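Local coordinates for DUF4439 domain-containing protein (Mycobacterium tuberculosis, PDB 2IB0) that is of unknown function but adopts a ferritin-like four-helix bundle built from two antiparallel helix pairs joined by a long connecting loop, at residues Gly39-Val43 against Leu102-Glu107; His34-Tyr38 against Pro81-Tyr87; Trp114-Val118 against Phe129-Leu134. All coordinates share one frame; numbering follows the deposited sequence.

The three contacts join different parts of a four-helix bundle: two are buried between helices and one lies at the surface. Contact 1 joins helix 18-46 to helix 96-120 in the interior, its centre about 8 Å from the centre of the chain. One turn back along helix 18-46, contact 2 lays the long loop between helix 52-75 and helix 96-120 over the outer side; the two centres are about 12 Å apart, and they touch where Met106 SD packs 3.8 Å from Thr36 O. Contact 3 pairs helix 96-120 with helix 124-150 farther along the bundle. Its centre is about 19 Å from each of the others, with nearest atoms about 6 Å from contact 1 and 8 Å from contact 2.

Contact 1: residues Gly39-Val43 against Leu102-Glu107; sequences GYGIV and LAVRME
Tyr40 and Glu107 make the one polar link between these two antiparallel helices of the bundle, whose local axes come within 10.2 Å. The phenol donates from Tyr40 OH to Glu107 OE2 over 2.6 Å, taking the anti lone pair of the carboxylate, and the ring and carboxylate planes are turned 46° apart. The bend of the Glu107 chain at chi2 (-57°) brings the carboxylate round to the edge of the ring.

A CH-pi contact covers a face of the same ring. Met106 CE stands 4.0 Å from the Tyr40 centroid, while Ala103 CB packs obliquely against Tyr40 CE2.

The rest is apolar. Met106 SD runs up to Gly39 CA at 3.6 Å, so the glycine lets the thioether lie directly against the backbone of helix 18-46. Val43 enters with CG2, which touches both Met106 CE and, at 3.9 Å, Leu102 CD2. Trp144 of helix 124-150 packs on Val43 and Ala103.

Glu107 OE2 is also hydrogen-bonded to His62 NE2 of helix 52-75. Two bonds therefore grip one buried oxygen, tying three helices together, which should limit rotation of both the carboxylate and the phenol hydroxyl among the apolar side chains of this contact.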
# COMPACT_ATOMS: atom_id res chain seq x y z
N GLY A 39 -15.09 -3.02 14.24
CA GLY A 39 -15.76 -1.98 13.50
C GLY A 39 -16.43 -2.52 12.25
O GLY A 39 -17.45 -1.99 11.80
N TYR A 40 -15.84 -3.54 11.64
CA TYR A 40 -16.43 -4.09 10.43
C TYR A 40 -17.72 -4.87 10.71
O TYR A 40 -18.51 -5.05 9.81
CB TYR A 40 -15.44 -4.96 9.67
CG TYR A 40 -14.65 -4.27 8.58
CD1 TYR A 40 -13.28 -4.10 8.69
CD2 TYR A 40 -15.30 -3.77 7.43
CE1 TYR A 40 -12.54 -3.45 7.65
CE2 TYR A 40 -14.59 -3.13 6.43
CZ TYR A 40 -13.20 -2.96 6.55
OH TYR A 40 -12.48 -2.35 5.52
N GLY A 41 -17.91 -5.34 11.95
CA GLY A 41 -19.21 -5.83 12.37
C GLY A 41 -20.27 -4.76 12.15
O GLY A 41 -21.38 -5.06 11.72
N ILE A 42 -19.95 -3.51 12.50
CA ILE A 42 -20.88 -2.41 12.33
C ILE A 42 -21.02 -2.03 10.85
O ILE A 42 -22.13 -1.83 10.36
CB ILE A 42 -20.49 -1.20 13.20
CG1 ILE A 42 -20.77 -1.51 14.68
CG2 ILE A 42 -21.34 0.02 12.85
CD1 ILE A 42 -19.65 -2.33 15.37
N VAL A 43 -19.91 -1.96 10.13
CA VAL A 43 -19.94 -1.75 8.69
C VAL A 43 -20.90 -2.75 8.07
O VAL A 43 -21.82 -2.36 7.33
CB VAL A 43 -18.52 -1.87 8.08
CG1 VAL A 43 -18.56 -1.82 6.55
CG2 VAL A 43 -17.62 -0.79 8.64
N LEU A 102 -16.58 4.90 7.60
CA LEU A 102 -15.98 4.26 8.77
C LEU A 102 -14.91 3.30 8.28
O LEU A 102 -13.84 3.23 8.87
CB LEU A 102 -17.05 3.48 9.58
CG LEU A 102 -16.59 2.63 10.78
CD1 LEU A 102 -15.81 3.47 11.78
CD2 LEU A 102 -17.82 1.97 11.45
N ALA A 103 -15.25 2.50 7.29
CA ALA A 103 -14.31 1.52 6.72
C ALA A 103 -13.04 2.22 6.21
O ALA A 103 -11.94 1.76 6.46
CB ALA A 103 -14.95 0.73 5.59
N VAL A 104 -13.18 3.35 5.54
CA VAL A 104 -11.98 4.08 5.03
C VAL A 104 -11.15 4.56 6.25
O VAL A 104 -9.93 4.42 6.31
CB VAL A 104 -12.40 5.31 4.16
CG1 VAL A 104 -11.16 6.20 3.78
CG2 VAL A 104 -13.18 4.86 2.95
N ARG A 105 -11.82 5.17 7.22
CA ARG A 105 -11.10 5.68 8.38
C ARG A 105 -10.33 4.54 9.09
O ARG A 105 -9.19 4.73 9.52
CB ARG A 105 -12.07 6.37 9.35
CG ARG A 105 -11.46 6.49 10.74
CD ARG A 105 -10.29 7.51 10.81
NE ARG A 105 -10.79 8.71 11.46
CZ ARG A 105 -10.58 9.03 12.73
NH1 ARG A 105 -9.80 8.28 13.52
NH2 ARG A 105 -11.12 10.13 13.19
N MET A 106 -10.96 3.37 9.19
CA MET A 106 -10.35 2.23 9.87
C MET A 106 -9.12 1.70 9.13
O MET A 106 -8.10 1.48 9.73
CB MET A 106 -11.37 1.13 10.16
CG MET A 106 -12.51 1.53 11.14
SD MET A 106 -13.33 0.03 11.74
CE MET A 106 -14.03 -0.50 10.14
N GLU A 107 -9.19 1.66 7.81
CA GLU A 107 -8.09 1.21 6.94
C GLU A 107 -6.95 2.20 6.96
O GLU A 107 -5.79 1.80 7.02
CB GLU A 107 -8.64 1.01 5.53
CG GLU A 107 -9.65 -0.20 5.41
CD GLU A 107 -9.10 -1.59 5.87
OE1 GLU A 107 -7.86 -1.82 6.00
OE2 GLU A 107 -9.93 -2.50 6.08

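Contact 2: residues His34-Tyr38 against Pro81-Tyr87; sequences HATIY and PIAAAGY
Tyr87 lies flat on Ala35, pinning the loop that follows helix 52-75 to the outer side of helix 18-46. This loop is the long connection of the ferritin-like four-helix bundle, the one that carries the chain on to helix 96-120.

Tyr87 can be followed outward. Its CB sits 3.7 Å from Tyr38 CE2, and CD2 of Tyr87 leans on Tyr38 CD2; the two rings meet obliquely, their planes 55° apart. Across the ring from CD2, CD1 of Tyr87 meets the methyl of Ala35, as does CE1, while CE2 and CZ lie over Ala35 CA and N. The middle of the ring is seated on the helix backbone, with Ala35 CA 3.9 Å from the centroid and only 5° off the normal. Ala84 CB, from the same loop, takes the opposite face, so the phenol is sandwiched between helix and loop. At the tip, Tyr87 OH passes 3.3 Å from His34 CB and accepts a hydrogen bond from Ala84 N at 3.0 Å, a bond that folds the loop back on itself and holds the phenol oxygen in place.

Farther back along the loop, Ala83 CB sits over a face of the His34 imidazole in a CH-pi contact. With chi1 at -75°, the His34 ring swings toward Pro81, whose O is buried without a polar partner in the model and lies in the imidazole plane, 3.1 Å from His34 CE1.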
# COMPACT_ATOMS: atom_id res chain seq x y z
N HIS A 34 -7.72 -5.50 16.28
CA HIS A 34 -8.90 -5.86 17.07
C HIS A 34 -10.05 -4.85 16.89
O HIS A 34 -11.20 -5.24 16.65
CB HIS A 34 -8.56 -5.98 18.54
CG HIS A 34 -7.80 -7.22 18.87
ND1 HIS A 34 -6.70 -7.22 19.70
CD2 HIS A 34 -7.99 -8.50 18.50
CE1 HIS A 34 -6.24 -8.46 19.83
NE2 HIS A 34 -7.00 -9.25 19.10
N ALA A 35 -9.70 -3.56 16.97
CA ALA A 35 -10.64 -2.45 16.86
C ALA A 35 -11.26 -2.36 15.47
O ALA A 35 -12.42 -1.95 15.34
CB ALA A 35 -9.96 -1.15 17.21
N THR A 36 -10.50 -2.76 14.44
CA THR A 36 -10.99 -2.78 13.07
C THR A 36 -11.96 -3.91 12.79
O THR A 36 -12.97 -3.69 12.13
CB THR A 36 -9.84 -2.90 12.06
OG1 THR A 36 -9.10 -1.70 12.13
CG2 THR A 36 -10.37 -3.01 10.68
N ILE A 37 -11.63 -5.11 13.28
CA ILE A 37 -12.48 -6.27 13.16
C ILE A 37 -13.83 -6.00 13.87
O ILE A 37 -14.89 -6.28 13.31
CB ILE A 37 -11.80 -7.55 13.78
CG1 ILE A 37 -10.60 -7.97 12.92
CG2 ILE A 37 -12.83 -8.69 14.14
CD1 ILE A 37 -9.52 -8.66 13.75
N TYR A 38 -13.78 -5.40 15.05
CA TYR A 38 -15.00 -4.97 15.74
C TYR A 38 -15.79 -3.96 14.87
O TYR A 38 -17.02 -4.05 14.75
CB TYR A 38 -14.64 -4.38 17.10
CG TYR A 38 -15.71 -3.64 17.84
CD1 TYR A 38 -16.62 -4.33 18.66
CD2 TYR A 38 -15.79 -2.24 17.81
CE1 TYR A 38 -17.61 -3.66 19.39
CE2 TYR A 38 -16.80 -1.55 18.57
CZ TYR A 38 -17.69 -2.27 19.34
OH TYR A 38 -18.65 -1.66 20.13
N PRO A 81 -1.69 -8.26 23.50
CA PRO A 81 -2.94 -7.58 23.87
C PRO A 81 -4.14 -8.36 23.32
O PRO A 81 -4.16 -8.74 22.14
CB PRO A 81 -2.83 -6.19 23.19
CG PRO A 81 -1.66 -6.28 22.23
CD PRO A 81 -0.74 -7.31 22.87
N ILE A 82 -5.12 -8.64 24.19
CA ILE A 82 -6.38 -9.25 23.77
C ILE A 82 -7.41 -8.16 23.45
O ILE A 82 -7.22 -6.99 23.82
CB ILE A 82 -6.92 -10.27 24.83
CG1 ILE A 82 -7.38 -9.55 26.10
CG2 ILE A 82 -5.85 -11.34 25.12
CD1 ILE A 82 -8.45 -10.29 26.89
N ALA A 83 -8.48 -8.50 22.74
CA ALA A 83 -9.47 -7.48 22.37
C ALA A 83 -10.23 -6.96 23.62
O ALA A 83 -10.42 -7.68 24.61
CB ALA A 83 -10.43 -8.02 21.32
N ALA A 84 -10.63 -5.68 23.56
CA ALA A 84 -11.56 -5.10 24.53
C ALA A 84 -12.97 -5.58 24.13
O ALA A 84 -13.21 -5.90 22.95
CB ALA A 84 -11.46 -3.55 24.54
N ALA A 85 -13.88 -5.65 25.12
CA ALA A 85 -15.30 -6.05 24.92
C ALA A 85 -16.04 -5.17 23.89
O ALA A 85 -16.63 -5.67 22.92
CB ALA A 85 -16.02 -6.05 26.27
N GLY A 86 -16.00 -3.85 24.13
CA GLY A 86 -16.36 -2.84 23.13
C GLY A 86 -15.24 -1.84 22.87
O GLY A 86 -14.22 -1.80 23.58
N TYR A 87 -15.41 -1.05 21.81
CA TYR A 87 -14.50 0.05 21.46
C TYR A 87 -15.38 1.26 21.31
O TYR A 87 -16.59 1.15 21.19
CB TYR A 87 -13.71 -0.22 20.18
CG TYR A 87 -12.66 -1.30 20.37
CD1 TYR A 87 -11.35 -0.97 20.75
CD2 TYR A 87 -12.98 -2.66 20.23
CE1 TYR A 87 -10.40 -1.98 20.97
CE2 TYR A 87 -12.03 -3.65 20.42
CZ TYR A 87 -10.76 -3.31 20.80
OH TYR A 87 -9.85 -4.31 21.03

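Contact 3: residues Trp114-Val118 against Phe129-Leu134; sequences WRAVV and FASTAL
One face of the Trp114 indole is taken by Ala133: the methyl CB is 3.6 Å from the centroid of the five-membered ring, nearly on its normal. Phe129 addresses the six-membered ring in an offset edge-to-face pair, planes 64° apart, with Phe129 CE2 3.7 Å from Trp114 CH2. Ala130 CB meets Trp114 CE3, and Leu134 closes off the base of the side chain, its CB 3.8 Å from Trp114 CB. The tryptophan is thus a knob in a hole formed by Phe129, Ala130, Ala133 and Leu134. CG set beside its own backbone N (chi1 -68°) swings the indole over helix 124-150.

The alanines on helix 124-150 are consistent with the close approach, local axes 8.2 Å apart. Ala130 CB presses on Val117 CG1 at 3.5 Å, a tight fit, and also meets Val118 CG2. That same methyl of Val118 reaches Ser131 N at 3.6 Å.

Helices 96-120 and 124-150 run antiparallel here, consecutive members of the bundle. Trp114 also bridges to the other pair: its NE1 is hydrogen-bonded to Glu33 OE2 on helix 18-46, and its side chain touches Arg65 and Val69 of helix 52-75. At the subunit interface, Val118 and Leu134 pack on Ser131 of the second subunit.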
# COMPACT_ATOMS: atom_id res chain seq x y z
N TRP A 114 0.58 0.21 10.77
CA TRP A 114 1.55 -0.60 10.03
C TRP A 114 2.78 0.12 9.52
O TRP A 114 3.87 -0.45 9.54
CB TRP A 114 0.86 -1.43 8.94
CG TRP A 114 0.00 -2.48 9.63
CD1 TRP A 114 -1.36 -2.52 9.70
CD2 TRP A 114 0.48 -3.60 10.39
NE1 TRP A 114 -1.78 -3.60 10.44
CE2 TRP A 114 -0.67 -4.28 10.88
CE3 TRP A 114 1.76 -4.09 10.70
CZ2 TRP A 114 -0.58 -5.43 11.64
CZ3 TRP A 114 1.85 -5.25 11.50
CH2 TRP A 114 0.69 -5.90 11.96
N ARG A 115 2.65 1.37 9.09
CA ARG A 115 3.85 2.15 8.75
C ARG A 115 4.76 2.28 9.95
O ARG A 115 5.96 2.28 9.80
CB ARG A 115 3.47 3.53 8.20
CG ARG A 115 4.64 4.33 7.75
CD ARG A 115 4.20 5.64 7.09
NE ARG A 115 3.16 5.41 6.09
CZ ARG A 115 1.88 5.74 6.21
NH1 ARG A 115 1.42 6.35 7.31
NH2 ARG A 115 1.05 5.46 5.20
N ALA A 116 4.20 2.40 11.16
CA ALA A 116 5.05 2.44 12.37
C ALA A 116 5.80 1.14 12.63
O ALA A 116 6.92 1.17 13.11
CB ALA A 116 4.23 2.83 13.59
N VAL A 117 5.16 -0.01 12.39
CA VAL A 117 5.87 -1.30 12.49
C VAL A 117 7.00 -1.40 11.42
O VAL A 117 8.15 -1.84 11.72
CB VAL A 117 4.85 -2.50 12.43
CG1 VAL A 117 5.59 -3.83 12.51
CG2 VAL A 117 3.76 -2.43 13.62
N VAL A 118 6.71 -0.99 10.17
CA VAL A 118 7.79 -0.98 9.13
C VAL A 118 8.98 -0.21 9.66
O VAL A 118 10.14 -0.63 9.51
CB VAL A 118 7.35 -0.32 7.75
CG1 VAL A 118 8.56 -0.14 6.77
CG2 VAL A 118 6.24 -1.10 7.09
N PHE A 129 6.34 -8.23 6.49
CA PHE A 129 4.98 -8.54 6.93
C PHE A 129 4.19 -7.25 7.16
O PHE A 129 3.00 -7.14 6.76
CB PHE A 129 5.02 -9.39 8.20
CG PHE A 129 3.65 -9.67 8.81
CD1 PHE A 129 2.98 -10.86 8.54
CD2 PHE A 129 3.02 -8.73 9.63
CE1 PHE A 129 1.72 -11.12 9.10
CE2 PHE A 129 1.75 -8.98 10.18
CZ PHE A 129 1.11 -10.18 9.91
N ALA A 130 4.86 -6.27 7.79
CA ALA A 130 4.23 -5.01 8.14
C ALA A 130 3.93 -4.23 6.84
O ALA A 130 2.89 -3.63 6.73
CB ALA A 130 5.13 -4.18 9.07
N SER A 131 4.87 -4.25 5.87
CA SER A 131 4.63 -3.58 4.63
C SER A 131 3.52 -4.21 3.81
O SER A 131 2.79 -3.49 3.15
CB SER A 131 5.91 -3.39 3.79
OG SER A 131 6.21 -4.54 3.01
N THR A 132 3.40 -5.53 3.82
CA THR A 132 2.25 -6.22 3.23
C THR A 132 0.90 -5.79 3.88
O THR A 132 -0.08 -5.43 3.16
CB THR A 132 2.46 -7.73 3.32
OG1 THR A 132 3.61 -8.05 2.51
CG2 THR A 132 1.25 -8.50 2.80
N ALA A 133 0.88 -5.77 5.23
CA ALA A 133 -0.26 -5.29 6.00
C ALA A 133 -0.57 -3.81 5.68
O ALA A 133 -1.75 -3.44 5.54
CB ALA A 133 -0.02 -5.49 7.48
N LEU A 134 0.48 -3.00 5.53
CA LEU A 134 0.30 -1.60 5.21
C LEU A 134 -0.35 -1.43 3.81
O LEU A 134 -1.30 -0.65 3.61
CB LEU A 134 1.66 -0.90 5.23
CG LEU A 134 1.87 0.62 5.32
CD1 LEU A 134 3.23 0.95 4.86
CD2 LEU A 134 0.90 1.43 4.55